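Local coordinates for metallo-beta-lactamase FIM-1 (Pseudomonas aeruginosa, PDB 6V3Q), which probably hydrolyses beta-lactam antibiotics with the help of zinc, opening the lactam to a substituted beta-amino acid, at residues T80-D84 with D85-G89; G175-D179 with A180-H184; S131-H134 with P135-I138; V152-E156 with Q157-F161; T13-T16 with Q17-M21. All coordinates share one frame; numbering follows the deposited sequence.

Contact 1 of 5, residues T80-D84 with D85-G89; sequences THAHD and DKMGG. With ZN (zinc ion), chain C.
H81, H83 and D85 form the HxHxD zinc motif of the metallo-beta-lactamases, folded here into a tight turn. The zinc ion is held by H81 NE2 at 2.2 Å and by H83 ND1 at 2.1 Å. H145 supplies the third ligand, which completes a three-histidine site. H83 NE2 bonds to D179. D85 OD1 reaches back to within 3.4 Å of H83 CB. It stays clear of the metal in this mono-zinc form. In di-zinc relatives the aspartate of this motif binds the second zinc.

H83 O takes two N-H groups, from M87 N at 2.8 Å and from K86 N at 3.1 Å. The K86 donor sits 52° out of the carbonyl plane. K86 then bends at chi2 (-43°), and its CG lies obliquely against the H81 ring, 3.3 Å from H81 CE1. M87 CG packs on H81 O at 3.4 Å. M87 SD lies 3.7 Å from A82 CA. The K86 amine goes on to S205 OG.

The stretch links strand 74-78 to the short helix 84-87. G89 takes the N-cap position just before helix 90-95. F161 of strand 159-161 packs against T80 and K86 from the second sheet.

Contact 2 of 5, residues G175-D179 with A180-H184; sequences GNTAD and ADLAH
T177 and A180 are joined by one backbone bond. A180 N donates to T177 O over 3.4 Å, which makes it weak, though it is nearly straight at 166°. It spans three residues, as in a beta turn, with A178 and D179 at the corner. Just before it, A178 N makes another weak bond to N176 OD1, 3.5 Å long.

Apolar contact is thin. T177 CG2 stands beside its own backbone N and meets L182 CD2 at 4.1 Å. The two side chains cross at about a right angle. A180 CB lies 3.7 Å from T177 O.

The loop passes beside the zinc site at D179. It probably corresponds to the active-site loop of class B1 enzymes that flanks the substrate groove from this side. The carboxylate of D179 turns to the metal site, where OD2 accepts from NE2 of the zinc ligand H83. It is therefore a second-shell partner that can fix the rotation of the imidazole.

Polar side-chain bonding returns at the far end. D181 OD1 accepts from H184 N at 3.1 Å, an Asx motif just ahead of helix 185-195. The donor comes from 51° above the carboxylate plane. H184 ND1 bonds in turn to P143 O.

Contact 3 of 5, residues S131-H134 with P135-I138; sequences SVLH and PLVI
H134 and P135 meet because the histidine CG stands opposite its backbone N (chi1 -167°) and the ring is turned nearly square to its stem (chi2 -91°). The peptide bond before P135 is cis, which folds the proline back under the imidazole. P135 CA lies 3.4 Å from the centroid of the H134 ring, 18° off the normal. This is a CH-pi contact over the face, a familiar partner of a cis aromatic-proline pair. P135 CB is over the same ring, nearer its rim.

The cis bond makes a turn of the type VIa kind, with H134 and P135 at its corners. L136 N closes it on L133 O at 2.9 Å, a bent bond. A type I turn from S131 to H134 comes immediately before, closed by H134 N on S131 O. One water bridges the two segments. It accepts from L133 N at 2.8 Å and donates to L136 O at 2.6 Å.

L133, L136 and I138 are buried, and the exposed V132 joins them. I138 CD1 touches both L133 CD1 at 4.0 Å and V132 CG1 at 4.1 Å. L136 CD1 comes to 4.2 Å from L133 CB, and L136 CB is 3.2 Å from L133 O.

The turns join strand 129-130 to strand 137-139 at the edge of the five-stranded sheet. L133 reaches I48 of strand 46-50 and W76 and V78 of strand 74-78 in the larger sheet, and L136 reaches I48 and V50. L136 and I138 also pack on V152 of strand 151-154.

Contact 4 of 5, residues V152-E156 with Q157-F161; sequences VGLPE and QGIVF
L154 and I159 are paired by two bonds across the strands. L154 N donates to I159 O at 2.6 Å, and I159 N returns to L154 O at 3.2 Å. The carbonyl of L154 takes a second donor, Q157 N, at 2.9 Å. The two N-H groups come from opposite faces of its plane, each about 49° out of it, so this oxygen is gripped from both sides. Next to it, G158 N bonds weakly to P155 O. L154 CB and I159 CB are 4.1 Å apart on one face of the sheet. The Q157 side chain bends at chi2 (115°). The Q157 and L154 side chains cross obliquely, and Q157 OE1 ends 3.8 Å from L154 CD2. Q157 NE2 makes a weak bond to Q17 O.

Further from the turn, V152 and F161 form the next hydrogen-bonded pair. F161 N meets V152 O at 2.8 Å, and V152 N meets F161 O at 3.3 Å. Between the two lies the non-hydrogen-bonded pair of G153 and V160. There G153 CA points a C-H at I159 O, 3.5 Å away.

The hairpin is flanked on both sides. Strand 201-203 bonds to G158 and V160 on one side, and V137 bonds to G153 on the other. V19 packs on L154, Q157 and I159 from the larger sheet.

P155, E156, Q157 and G158 make the connection. G158 takes a positive phi (68°), as glycine readily does. With I159 it faces L154, which gives a tight antiparallel hairpin with a G1 beta bulge.

Contact 5 of 5, residues T13-T16 with Q17-M21; sequences TAIT and QGVWM
I15 and V19 meet first at the isoleucine CB, which lies 3.4 Å from V19 O. The next atom out, I15 CG1, is turned away from the carbonyl carbon (chi1 -66°) and reaches M21 CB at 3.6 Å. The tip, CD1, stays over M21 and comes to 4.0 Å from M21 SD. The side chains of I15 and M21 cross at a slant. M209 and I159 pack on I15 from outside.

The backbone around it is a beta hairpin at the edge of the larger sheet. T13 and M21 are the hydrogen-bonded pair at its open end. V19 N closes a type II turn on T16 O, with Q17 and G18 at the corners. Between them the register slips by one. I15 N donates to V19 O at 2.9 Å, and T16 N adds a weak bond to the same oxygen. I15 and T16 both face V19, a classic beta bulge.

T16 CG2 packs on V19 CG2 at 3.7 Å on one face of the sheet. On the other, A14 CB lies over one face of the W20 indole, near its rim, 3.8 Å from W20 CZ3. W20 NE1 bonds to E42 OE2, and the W20 ring meets W65 edge-to-face. T13 packs on A3 and M21 on Q4, both of the second subunit.

The chain meets contact 5 first, as the hairpin of strands 11-16 and 19-27 in the larger sheet. Contact 1 follows, in the loop after strand 74-78, where the zinc site begins. Contacts 3 and 4 then turn successive strands of the smaller sheet, and strands 137-139 and 151-154 lie side by side in it. Contact 2 comes last, before helix 185-195. All five are local turns in series, and none nests in or crosses another. Contact 4 packs on contact 5, joining the two sheets, and on contact 1. Contact 2 meets contact 1 through D179 and H83. Contacts 2 and 5 lie about 30 Å apart, centre to centre.

Contact 1 of 5, residues T80-D84 with D85-G89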
loop_
_atom_site.group_PDB
_atom_site.type_symbol
_atom_site.label_atom_id
_atom_site.label_comp_id
_atom_site.label_asym_id
_atom_site.label_seq_id
_atom_site.Cartn_x
_atom_site.Cartn_y
_atom_site.Cartn_z
ATOM N N THR A 80 1.123 2.463 -22.001
ATOM C CA THR A 80 2.031 3.600 -21.938
ATOM C C THR A 80 3.487 3.212 -21.688
ATOM O O THR A 80 4.381 3.981 -22.057
ATOM C CB THR A 80 1.561 4.588 -20.865
ATOM O OG1 THR A 80 1.475 3.926 -19.598
ATOM C CG2 THR A 80 0.192 5.144 -21.234
ATOM N N HIS A 81 3.752 2.054 -21.083
ATOM C CA HIS A 81 5.111 1.518 -21.015
ATOM C C HIS A 81 5.037 0.070 -20.550
ATOM O O HIS A 81 3.970 -0.433 -20.186
ATOM C CB HIS A 81 6.027 2.350 -20.109
ATOM C CG HIS A 81 5.676 2.288 -18.656
ATOM N ND1 HIS A 81 4.584 2.937 -18.122
ATOM C CD2 HIS A 81 6.294 1.676 -17.618
ATOM C CE1 HIS A 81 4.537 2.717 -16.820
ATOM N NE2 HIS A 81 5.563 1.955 -16.489
ATOM N N ALA A 82 6.191 -0.594 -20.573
ATOM C CA ALA A 82 6.262 -2.039 -20.365
ATOM C C ALA A 82 6.638 -2.359 -18.918
ATOM O O ALA A 82 7.709 -2.883 -18.612
ATOM C CB ALA A 82 7.244 -2.663 -21.351
ATOM N N HIS A 83 5.716 -2.025 -18.023
ATOM C CA HIS A 83 5.718 -2.495 -16.646
ATOM C C HIS A 83 4.389 -3.189 -16.377
ATOM O O HIS A 83 3.430 -3.051 -17.140
ATOM C CB HIS A 83 5.955 -1.346 -15.657
ATOM C CG HIS A 83 7.399 -0.994 -15.483
ATOM N ND1 HIS A 83 7.818 0.111 -14.776
ATOM C CD2 HIS A 83 8.524 -1.610 -15.919
ATOM C CE1 HIS A 83 9.138 0.165 -14.787
ATOM N NE2 HIS A 83 9.592 -0.868 -15.474
ATOM N N ASP A 84 4.330 -3.951 -15.281
ATOM C CA ASP A 84 3.174 -4.814 -15.058
ATOM C C ASP A 84 1.921 -4.066 -14.615
ATOM O O ASP A 84 0.834 -4.651 -14.652
ATOM C CB ASP A 84 3.498 -5.911 -14.036
ATOM C CG ASP A 84 4.267 -5.395 -12.841
ATOM O OD1 ASP A 84 3.772 -4.474 -12.157
ATOM O OD2 ASP A 84 5.367 -5.926 -12.576
ATOM N N ASP A 85 2.023 -2.803 -14.206
ATOM C CA ASP A 85 0.802 -2.053 -13.939
ATOM C C ASP A 85 0.182 -1.484 -15.207
ATOM O O ASP A 85 -0.962 -1.018 -15.164
ATOM C CB ASP A 85 1.063 -0.927 -12.935
ATOM C CG ASP A 85 2.216 -0.036 -13.338
ATOM O OD1 ASP A 85 3.157 -0.527 -13.996
ATOM O OD2 ASP A 85 2.183 1.162 -12.986
ATOM N N LYS A 86 0.902 -1.525 -16.328
ATOM C CA LYS A 86 0.389 -1.059 -17.608
ATOM C C LYS A 86 0.155 -2.175 -18.610
ATOM O O LYS A 86 -0.799 -2.099 -19.385
ATOM C CB LYS A 86 1.349 -0.037 -18.230
ATOM C CG LYS A 86 1.643 1.137 -17.333
ATOM C CD LYS A 86 0.373 1.627 -16.670
ATOM C CE LYS A 86 0.653 2.814 -15.788
ATOM N NZ LYS A 86 -0.565 3.302 -15.085
ATOM N N MET A 87 1.002 -3.205 -18.618
ATOM C CA MET A 87 0.873 -4.312 -19.559
ATOM C C MET A 87 0.692 -5.651 -18.851
ATOM O O MET A 87 0.933 -6.701 -19.453
ATOM C CB MET A 87 2.084 -4.367 -20.491
ATOM C CG MET A 87 2.287 -3.110 -21.315
ATOM S SD MET A 87 3.590 -3.283 -22.550
ATOM C CE MET A 87 2.875 -4.516 -23.632
ATOM N N GLY A 88 0.274 -5.635 -17.584
ATOM C CA GLY A 88 0.154 -6.873 -16.833
ATOM C C GLY A 88 -0.908 -7.814 -17.364
ATOM O O GLY A 88 -0.804 -9.032 -17.187
ATOM N N GLY A 89 -1.936 -7.275 -18.017
ATOM C CA GLY A 89 -3.029 -8.096 -18.501
ATOM C C GLY A 89 -3.194 -8.065 -20.005
ATOM O O GLY A 89 -4.315 -8.166 -20.515
HETATM ZN ZN ZN C . 6.527 1.796 -14.502
#

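Contact 2 of 5, residues G175-D179 with A180-H184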
loop_
_atom_site.group_PDB
_atom_site.type_symbol
_atom_site.label_atom_id
_atom_site.label_comp_id
_atom_site.label_asym_id
_atom_site.label_seq_id
_atom_site.Cartn_x
_atom_site.Cartn_y
_atom_site.Cartn_z
ATOM N N GLY A 175 9.974 8.329 -7.101
ATOM C CA GLY A 175 9.523 6.958 -6.964
ATOM C C GLY A 175 10.558 5.941 -7.395
ATOM O O GLY A 175 11.754 6.113 -7.140
ATOM N N ASN A 176 10.102 4.870 -8.044
ATOM C CA ASN A 176 11.000 3.850 -8.577
ATOM C C ASN A 176 11.790 4.430 -9.745
ATOM O O ASN A 176 11.225 4.714 -10.806
ATOM C CB ASN A 176 10.200 2.628 -9.017
ATOM C CG ASN A 176 11.049 1.613 -9.755
ATOM O OD1 ASN A 176 12.145 1.266 -9.317
ATOM N ND2 ASN A 176 10.549 1.141 -10.892
ATOM N N THR A 177 13.100 4.601 -9.555
ATOM C CA THR A 177 13.973 5.196 -10.561
ATOM C C THR A 177 14.953 4.189 -11.155
ATOM O O THR A 177 15.957 4.588 -11.754
ATOM C CB THR A 177 14.733 6.383 -9.966
ATOM O OG1 THR A 177 15.221 6.035 -8.665
ATOM C CG2 THR A 177 13.826 7.594 -9.855
ATOM N N ALA A 178 14.677 2.890 -11.007
ATOM C CA ALA A 178 15.609 1.874 -11.489
ATOM C C ALA A 178 15.790 1.953 -13.000
ATOM O O ALA A 178 16.916 1.865 -13.503
ATOM C CB ALA A 178 15.122 0.483 -11.081
ATOM N N ASP A 179 14.698 2.121 -13.741
ATOM C CA ASP A 179 14.739 2.136 -15.197
ATOM C C ASP A 179 14.618 3.540 -15.778
ATOM O O ASP A 179 14.365 3.683 -16.979
ATOM C CB ASP A 179 13.628 1.246 -15.759
ATOM C CG ASP A 179 13.523 -0.084 -15.034
ATOM O OD1 ASP A 179 14.573 -0.685 -14.721
ATOM O OD2 ASP A 179 12.386 -0.530 -14.770
ATOM N N ALA A 180 14.806 4.573 -14.966
ATOM C CA ALA A 180 14.504 5.936 -15.375
ATOM C C ALA A 180 15.680 6.588 -16.096
ATOM O O ALA A 180 16.828 6.148 -16.002
ATOM C CB ALA A 180 14.109 6.782 -14.166
ATOM N N ASP A 181 15.365 7.655 -16.828
ATOM C CA ASP A 181 16.345 8.537 -17.457
ATOM C C ASP A 181 16.245 9.873 -16.721
ATOM O O ASP A 181 15.438 10.737 -17.071
ATOM C CB ASP A 181 16.082 8.684 -18.960
ATOM C CG ASP A 181 17.219 9.379 -19.698
ATOM O OD1 ASP A 181 17.821 10.321 -19.138
ATOM O OD2 ASP A 181 17.513 8.980 -20.845
ATOM N N LEU A 182 17.075 10.030 -15.687
ATOM C CA LEU A 182 17.006 11.223 -14.848
ATOM C C LEU A 182 17.385 12.477 -15.619
ATOM O O LEU A 182 16.844 13.558 -15.353
ATOM C CB LEU A 182 17.914 11.059 -13.629
ATOM C CG LEU A 182 17.553 9.951 -12.640
ATOM C CD1 LEU A 182 18.518 9.959 -11.463
ATOM C CD2 LEU A 182 16.120 10.105 -12.165
ATOM N N ALA A 183 18.303 12.352 -16.580
ATOM C CA ALA A 183 18.754 13.516 -17.335
ATOM C C ALA A 183 17.644 14.077 -18.219
ATOM O O ALA A 183 17.540 15.297 -18.394
ATOM C CB ALA A 183 19.974 13.148 -18.177
ATOM N N HIS A 184 16.810 13.207 -18.787
ATOM C CA HIS A 184 15.824 13.618 -19.779
ATOM C C HIS A 184 14.405 13.717 -19.228
ATOM O O HIS A 184 13.522 14.218 -19.932
ATOM C CB HIS A 184 15.844 12.645 -20.969
ATOM C CG HIS A 184 15.070 13.120 -22.160
ATOM N ND1 HIS A 184 13.825 12.626 -22.485
ATOM C CD2 HIS A 184 15.363 14.047 -23.102
ATOM C CE1 HIS A 184 13.385 13.227 -23.576
ATOM N NE2 HIS A 184 14.299 14.095 -23.970
#

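Contact 3 of 5, residues S131-H134 with P135-I138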
loop_
_atom_site.group_PDB
_atom_site.type_symbol
_atom_site.label_atom_id
_atom_site.label_comp_id
_atom_site.label_asym_id
_atom_site.label_seq_id
_atom_site.Cartn_x
_atom_site.Cartn_y
_atom_site.Cartn_z
ATOM N N SER A 131 -2.586 9.453 -34.555
ATOM C CA SER A 131 -4.027 9.440 -34.350
ATOM C C SER A 131 -4.643 8.084 -34.675
ATOM O O SER A 131 -5.826 8.016 -35.025
ATOM C CB SER A 131 -4.692 10.536 -35.184
ATOM O OG SER A 131 -4.420 11.819 -34.650
ATOM N N VAL A 132 -3.864 7.004 -34.552
ATOM C CA VAL A 132 -4.353 5.668 -34.889
ATOM C C VAL A 132 -5.550 5.287 -34.026
ATOM O O VAL A 132 -6.386 4.469 -34.433
ATOM C CB VAL A 132 -3.207 4.642 -34.760
ATOM C CG1 VAL A 132 -2.714 4.563 -33.323
ATOM C CG2 VAL A 132 -3.645 3.275 -35.264
ATOM N N LEU A 133 -5.663 5.873 -32.838
ATOM C CA LEU A 133 -6.767 5.626 -31.923
ATOM C C LEU A 133 -7.546 6.907 -31.651
ATOM O O LEU A 133 -7.912 7.202 -30.512
ATOM C CB LEU A 133 -6.264 5.012 -30.618
ATOM C CG LEU A 133 -5.749 3.578 -30.720
ATOM C CD1 LEU A 133 -5.330 3.065 -29.355
ATOM C CD2 LEU A 133 -6.812 2.683 -31.332
ATOM N N HIS A 134 -7.805 7.680 -32.703
ATOM C CA HIS A 134 -8.572 8.910 -32.571
ATOM C C HIS A 134 -9.912 8.611 -31.900
ATOM O O HIS A 134 -10.553 7.603 -32.223
ATOM C CB HIS A 134 -8.788 9.544 -33.950
ATOM C CG HIS A 134 -9.301 10.950 -33.901
ATOM N ND1 HIS A 134 -10.646 11.252 -33.915
ATOM C CD2 HIS A 134 -8.650 12.134 -33.837
ATOM C CE1 HIS A 134 -10.802 12.562 -33.863
ATOM N NE2 HIS A 134 -9.606 13.121 -33.815
ATOM N N PRO A 135 -10.378 9.461 -30.969
ATOM C CA PRO A 135 -9.888 10.810 -30.664
ATOM C C PRO A 135 -8.683 10.902 -29.729
ATOM O O PRO A 135 -8.287 12.019 -29.407
ATOM C CB PRO A 135 -11.102 11.469 -30.005
ATOM C CG PRO A 135 -11.936 10.331 -29.454
ATOM C CD PRO A 135 -11.401 9.032 -30.000
ATOM N N LEU A 136 -8.108 9.779 -29.307
ATOM C CA LEU A 136 -6.872 9.849 -28.541
ATOM C C LEU A 136 -5.755 10.396 -29.422
ATOM O O LEU A 136 -5.657 10.062 -30.606
ATOM C CB LEU A 136 -6.464 8.472 -27.998
ATOM C CG LEU A 136 -7.399 7.508 -27.267
ATOM C CD1 LEU A 136 -6.595 6.348 -26.674
ATOM C CD2 LEU A 136 -8.223 8.181 -26.183
ATOM N N VAL A 137 -4.921 11.253 -28.846
ATOM C CA VAL A 137 -3.623 11.575 -29.424
ATOM C C VAL A 137 -2.574 10.854 -28.593
ATOM O O VAL A 137 -2.419 11.128 -27.396
ATOM C CB VAL A 137 -3.362 13.089 -29.466
ATOM C CG1 VAL A 137 -1.926 13.360 -29.902
ATOM C CG2 VAL A 137 -4.332 13.768 -30.419
ATOM N N ILE A 138 -1.883 9.906 -29.212
ATOM C CA ILE A 138 -0.802 9.183 -28.559
ATOM C C ILE A 138 0.496 9.909 -28.883
ATOM O O ILE A 138 0.843 10.080 -30.057
ATOM C CB ILE A 138 -0.754 7.717 -29.012
ATOM C CG1 ILE A 138 -2.079 7.019 -28.684
ATOM C CG2 ILE A 138 0.408 6.999 -28.344
ATOM C CD1 ILE A 138 -2.273 5.703 -29.394
HETATM O O HOH W 1 -4.385 7.990 -31.470
#

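Contact 4 of 5, residues V152-E156 with Q157-F161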
loop_
_atom_site.group_PDB
_atom_site.type_symbol
_atom_site.label_atom_id
_atom_site.label_comp_id
_atom_site.label_asym_id
_atom_site.label_seq_id
_atom_site.Cartn_x
_atom_site.Cartn_y
_atom_site.Cartn_z
ATOM N N VAL A 152 -0.966 9.687 -23.464
ATOM C CA VAL A 152 -2.187 9.767 -24.257
ATOM C C VAL A 152 -2.917 11.045 -23.876
ATOM O O VAL A 152 -3.148 11.300 -22.690
ATOM C CB VAL A 152 -3.098 8.542 -24.042
ATOM C CG1 VAL A 152 -4.446 8.751 -24.718
ATOM C CG2 VAL A 152 -2.427 7.283 -24.561
ATOM N N GLY A 153 -3.274 11.843 -24.876
ATOM C CA GLY A 153 -4.021 13.067 -24.666
ATOM C C GLY A 153 -5.401 12.977 -25.289
ATOM O O GLY A 153 -5.602 12.283 -26.288
ATOM N N LEU A 154 -6.359 13.675 -24.679
ATOM C CA LEU A 154 -7.712 13.833 -25.212
ATOM C C LEU A 154 -7.947 15.331 -25.376
ATOM O O LEU A 154 -8.660 15.951 -24.572
ATOM C CB LEU A 154 -8.755 13.180 -24.303
ATOM C CG LEU A 154 -8.984 11.672 -24.471
ATOM C CD1 LEU A 154 -9.778 11.084 -23.308
ATOM C CD2 LEU A 154 -9.687 11.391 -25.792
ATOM N N PRO A 155 -7.360 15.945 -26.409
ATOM C CA PRO A 155 -7.403 17.415 -26.512
ATOM C C PRO A 155 -8.807 17.982 -26.624
ATOM O O PRO A 155 -9.061 19.087 -26.124
ATOM C CB PRO A 155 -6.577 17.698 -27.778
ATOM C CG PRO A 155 -5.735 16.477 -27.973
ATOM C CD PRO A 155 -6.587 15.339 -27.504
ATOM N N GLU A 156 -9.727 17.258 -27.264
ATOM C CA GLU A 156 -11.107 17.720 -27.352
ATOM C C GLU A 156 -11.741 17.874 -25.974
ATOM O O GLU A 156 -12.574 18.765 -25.771
ATOM C CB GLU A 156 -11.929 16.758 -28.208
ATOM C CG GLU A 156 -11.844 17.024 -29.701
ATOM C CD GLU A 156 -12.120 15.790 -30.535
ATOM O OE1 GLU A 156 -11.219 15.371 -31.290
ATOM O OE2 GLU A 156 -13.232 15.237 -30.437
ATOM N N GLN A 157 -11.361 17.028 -25.017
ATOM C CA GLN A 157 -11.914 17.074 -23.671
ATOM C C GLN A 157 -10.944 17.641 -22.643
ATOM O O GLN A 157 -11.288 17.702 -21.458
ATOM C CB GLN A 157 -12.371 15.676 -23.234
ATOM C CG GLN A 157 -13.653 15.202 -23.912
ATOM C CD GLN A 157 -13.435 13.999 -24.805
ATOM O OE1 GLN A 157 -12.455 13.932 -25.549
ATOM N NE2 GLN A 157 -14.359 13.048 -24.750
ATOM N N GLY A 158 -9.752 18.062 -23.064
ATOM C CA GLY A 158 -8.807 18.676 -22.150
ATOM C C GLY A 158 -8.223 17.745 -21.110
ATOM O O GLY A 158 -7.992 18.167 -19.972
ATOM N N ILE A 159 -7.961 16.491 -21.472
ATOM C CA ILE A 159 -7.457 15.485 -20.544
ATOM C C ILE A 159 -6.126 14.960 -21.063
ATOM O O ILE A 159 -6.000 14.634 -22.250
ATOM C CB ILE A 159 -8.454 14.326 -20.362
ATOM C CG1 ILE A 159 -9.808 14.843 -19.882
ATOM C CG2 ILE A 159 -7.902 13.293 -19.388
ATOM C CD1 ILE A 159 -10.893 13.799 -19.907
ATOM N N VAL A 160 -5.141 14.873 -20.173
ATOM C CA VAL A 160 -3.878 14.199 -20.445
ATOM C C VAL A 160 -3.730 13.058 -19.452
ATOM O O VAL A 160 -3.857 13.264 -18.239
ATOM C CB VAL A 160 -2.677 15.158 -20.346
ATOM C CG1 VAL A 160 -1.377 14.405 -20.573
ATOM C CG2 VAL A 160 -2.819 16.281 -21.349
ATOM N N PHE A 161 -3.477 11.861 -19.963
ATOM C CA PHE A 161 -3.127 10.716 -19.128
ATOM C C PHE A 161 -1.613 10.566 -19.202
ATOM O O PHE A 161 -1.073 10.079 -20.199
ATOM C CB PHE A 161 -3.841 9.448 -19.577
ATOM C CG PHE A 161 -3.465 8.244 -18.773
ATOM C CD1 PHE A 161 -3.955 8.078 -17.488
ATOM C CD2 PHE A 161 -2.601 7.294 -19.284
ATOM C CE1 PHE A 161 -3.600 6.979 -16.732
ATOM C CE2 PHE A 161 -2.244 6.195 -18.534
ATOM C CZ PHE A 161 -2.746 6.034 -17.258
#

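Contact 5 of 5, residues T13-T16 with Q17-M21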
loop_
_atom_site.group_PDB
_atom_site.type_symbol
_atom_site.label_atom_id
_atom_site.label_comp_id
_atom_site.label_asym_id
_atom_site.label_seq_id
_atom_site.Cartn_x
_atom_site.Cartn_y
_atom_site.Cartn_z
ATOM N N THR A 13 -14.648 5.148 -12.484
ATOM C CA THR A 13 -15.153 6.477 -12.173
ATOM C C THR A 13 -15.268 7.297 -13.448
ATOM O O THR A 13 -14.361 7.284 -14.287
ATOM C CB THR A 13 -14.243 7.210 -11.179
ATOM O OG1 THR A 13 -12.942 7.370 -11.755
ATOM C CG2 THR A 13 -14.122 6.431 -9.880
ATOM N N ALA A 14 -16.382 8.014 -13.583
ATOM C CA ALA A 14 -16.573 8.886 -14.734
ATOM C C ALA A 14 -15.720 10.139 -14.585
ATOM O O ALA A 14 -15.779 10.825 -13.560
ATOM C CB ALA A 14 -18.049 9.254 -14.883
ATOM N N ILE A 15 -14.919 10.429 -15.606
ATOM C CA ILE A 15 -14.021 11.578 -15.602
ATOM C C ILE A 15 -14.714 12.743 -16.294
ATOM O O ILE A 15 -14.899 13.812 -15.703
ATOM C CB ILE A 15 -12.685 11.239 -16.285
ATOM C CG1 ILE A 15 -11.925 10.192 -15.472
ATOM C CG2 ILE A 15 -11.848 12.494 -16.474
ATOM C CD1 ILE A 15 -11.536 10.658 -14.087
ATOM N N THR A 16 -15.085 12.540 -17.554
ATOM C CA THR A 16 -15.976 13.438 -18.276
ATOM C C THR A 16 -16.877 12.571 -19.152
ATOM O O THR A 16 -16.861 11.339 -19.055
ATOM C CB THR A 16 -15.186 14.480 -19.080
ATOM O OG1 THR A 16 -16.084 15.476 -19.584
ATOM C CG2 THR A 16 -14.469 13.825 -20.248
ATOM N N GLN A 17 -17.670 13.212 -20.008
ATOM C CA GLN A 17 -18.571 12.464 -20.875
ATOM C C GLN A 17 -17.770 11.607 -21.849
ATOM O O GLN A 17 -16.974 12.125 -22.641
ATOM C CB GLN A 17 -19.492 13.418 -21.632
ATOM C CG GLN A 17 -20.694 12.735 -22.288
ATOM C CD GLN A 17 -20.370 12.124 -23.639
ATOM O OE1 GLN A 17 -19.676 12.727 -24.457
ATOM N NE2 GLN A 17 -20.873 10.918 -23.879
ATOM N N GLY A 18 -17.977 10.294 -21.782
ATOM C CA GLY A 18 -17.299 9.367 -22.666
ATOM C C GLY A 18 -15.907 8.961 -22.241
ATOM O O GLY A 18 -15.216 8.285 -23.015
ATOM N N VAL A 19 -15.472 9.345 -21.042
ATOM C CA VAL A 19 -14.124 9.053 -20.561
ATOM C C VAL A 19 -14.238 8.520 -19.136
ATOM O O VAL A 19 -14.668 9.244 -18.232
ATOM C CB VAL A 19 -13.208 10.287 -20.604
ATOM C CG1 VAL A 19 -11.804 9.928 -20.139
ATOM C CG2 VAL A 19 -13.173 10.882 -22.008
ATOM N N TRP A 20 -13.850 7.263 -18.935
ATOM C CA TRP A 20 -13.879 6.621 -17.628
ATOM C C TRP A 20 -12.462 6.317 -17.163
ATOM O O TRP A 20 -11.577 6.017 -17.971
ATOM C CB TRP A 20 -14.691 5.319 -17.663
ATOM C CG TRP A 20 -16.087 5.491 -18.163
ATOM C CD1 TRP A 20 -16.477 5.619 -19.463
ATOM C CD2 TRP A 20 -17.286 5.544 -17.377
ATOM N NE1 TRP A 20 -17.840 5.756 -19.537
ATOM C CE2 TRP A 20 -18.363 5.711 -18.270
ATOM C CE3 TRP A 20 -17.552 5.472 -16.007
ATOM C CZ2 TRP A 20 -19.685 5.807 -17.838
ATOM C CZ3 TRP A 20 -18.869 5.566 -15.580
ATOM C CH2 TRP A 20 -19.915 5.732 -16.491
ATOM N N MET A 21 -12.256 6.386 -15.851
ATOM C CA MET A 21 -10.996 6.008 -15.225
ATOM C C MET A 21 -11.191 4.699 -14.473
ATOM O O MET A 21 -12.103 4.587 -13.648
ATOM C CB MET A 21 -10.506 7.097 -14.267
ATOM C CG MET A 21 -9.054 6.947 -13.831
ATOM S SD MET A 21 -8.447 8.355 -12.870
ATOM C CE MET A 21 -8.713 7.781 -11.192
#